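Local coordinates for MoaD/ThiS family protein (Mycobacterium tuberculosis, PDB 6JBZ) that probably serves, as a MoaD-family protein of ubiquitin-like fold, as the small sulfur-carrier subunit in molybdenum cofactor biosynthesis, at residues Val75-Ser78 and Ala79-Ile83. Residues are numbered along the deposited sequence; the frame is centred on the assembly and turned at random.
Sequences VALS and AGDTI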
loop_
_atom_site.group_PDB
_atom_site.type_symbol
_atom_site.label_atom_id
_atom_site.label_comp_id
_atom_site.label_asym_id
_atom_site.label_seq_id
_atom_site.Cartn_x
_atom_site.Cartn_y
_atom_site.Cartn_z
ATOM N N VAL B 75 -18.661 -32.091 23.924
ATOM C CA VAL B 75 -19.979 -32.213 23.320
ATOM C C VAL B 75 -20.088 -33.582 22.652
ATOM O O VAL B 75 -19.106 -34.090 22.102
ATOM C CB VAL B 75 -20.260 -31.071 22.300
ATOM C CG1 VAL B 75 -19.257 -31.095 21.153
ATOM C CG2 VAL B 75 -21.692 -31.162 21.775
ATOM N N ALA B 76 -21.277 -34.174 22.725
ATOM C CA ALA B 76 -21.534 -35.504 22.186
ATOM C C ALA B 76 -21.866 -35.459 20.711
ATOM O O ALA B 76 -22.442 -34.494 20.235
ATOM C CB ALA B 76 -22.666 -36.173 22.943
ATOM N N LEU B 77 -21.519 -36.522 19.995
ATOM C CA LEU B 77 -21.804 -36.621 18.572
ATOM C C LEU B 77 -23.114 -37.358 18.319
ATOM O O LEU B 77 -23.586 -38.120 19.166
ATOM C CB LEU B 77 -20.664 -37.338 17.848
ATOM C CG LEU B 77 -19.261 -36.748 17.957
ATOM C CD1 LEU B 77 -18.266 -37.736 17.414
ATOM C CD2 LEU B 77 -19.191 -35.460 17.188
ATOM N N SER B 78 -23.687 -37.143 17.141
ATOM C CA SER B 78 -24.858 -37.892 16.702
ATOM C C SER B 78 -24.534 -38.608 15.411
ATOM O O SER B 78 -23.662 -38.172 14.664
ATOM C CB SER B 78 -26.057 -36.975 16.486
ATOM O OG SER B 78 -26.030 -35.901 17.402
ATOM N N ALA B 79 -25.242 -39.695 15.144
ATOM C CA ALA B 79 -25.098 -40.394 13.887
ATOM C C ALA B 79 -25.286 -39.428 12.719
ATOM O O ALA B 79 -26.166 -38.564 12.751
ATOM C CB ALA B 79 -26.087 -41.532 13.804
ATOM N N GLY B 80 -24.429 -39.564 11.707
ATOM C CA GLY B 80 -24.515 -38.761 10.509
ATOM C C GLY B 80 -23.746 -37.458 10.596
ATOM O O GLY B 80 -23.572 -36.775 9.587
ATOM N N ASP B 81 -23.294 -37.099 11.795
ATOM C CA ASP B 81 -22.482 -35.889 11.968
ATOM C C ASP B 81 -21.283 -35.847 11.022
ATOM O O ASP B 81 -20.740 -36.889 10.628
ATOM C CB ASP B 81 -21.977 -35.777 13.401
ATOM C CG ASP B 81 -22.966 -35.109 14.319
ATOM O OD1 ASP B 81 -24.097 -34.831 13.877
ATOM O OD2 ASP B 81 -22.607 -34.861 15.486
ATOM N N THR B 82 -20.882 -34.636 10.654
ATOM C CA THR B 82 -19.655 -34.449 9.898
ATOM C C THR B 82 -18.714 -33.563 10.679
ATOM O O THR B 82 -19.087 -32.472 11.119
ATOM C CB THR B 82 -19.903 -33.835 8.531
ATOM O OG1 THR B 82 -20.816 -34.664 7.809
ATOM C CG2 THR B 82 -18.588 -33.724 7.760
ATOM N N ILE B 83 -17.493 -34.046 10.859
ATOM C CA ILE B 83 -16.494 -33.310 11.608
ATOM C C ILE B 83 -15.382 -32.843 10.676
ATOM O O ILE B 83 -14.614 -33.654 10.156
ATOM C CB ILE B 83 -15.914 -34.169 12.737
ATOM C CG1 ILE B 83 -17.045 -34.741 13.576
ATOM C CG2 ILE B 83 -14.996 -33.356 13.614
ATOM C CD1 ILE B 83 -17.842 -33.665 14.286
#
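With CG of D81 anti to its own carbonyl carbon (chi1 -86°), the carboxylate folds back across a type II beta turn, S78 to D81, and arrives beside the backbone N of S78. The turn leads into strand 82-86, the middle strand of the ubiquitin-like sheet of this ThiS-family domain. The turn is closed by the bond from D81 N to S78 O, 3.1 Å. A second bond binds the same two residues in the reverse sense: S78 N gives its hydrogen to D81 OD2 at 3.0 Å, nearly straight at 173°, yet reaches that oxygen from well above the carboxylate plane. OD2 is also salt-bridged to R65 NE, from the end of neighbouring strand 62-65, so one oxygen of the buried D81 receives both a backbone N-H and a guanidinium, which would be expected to stabilise its negative charge. G80 holds the third position of the turn with a positive phi (89°), as a type II turn requires of its third residue. Next to this polar pair the contact is apolar: L77 and I83 both touch L43 of helix 40-50, and L77 also packs on I11 of strand 11-17. The leucine meets its partner by a single branch, CD2, which lies 3.7 Å from I83 CD1 and 3.9 Å from D81 OD2.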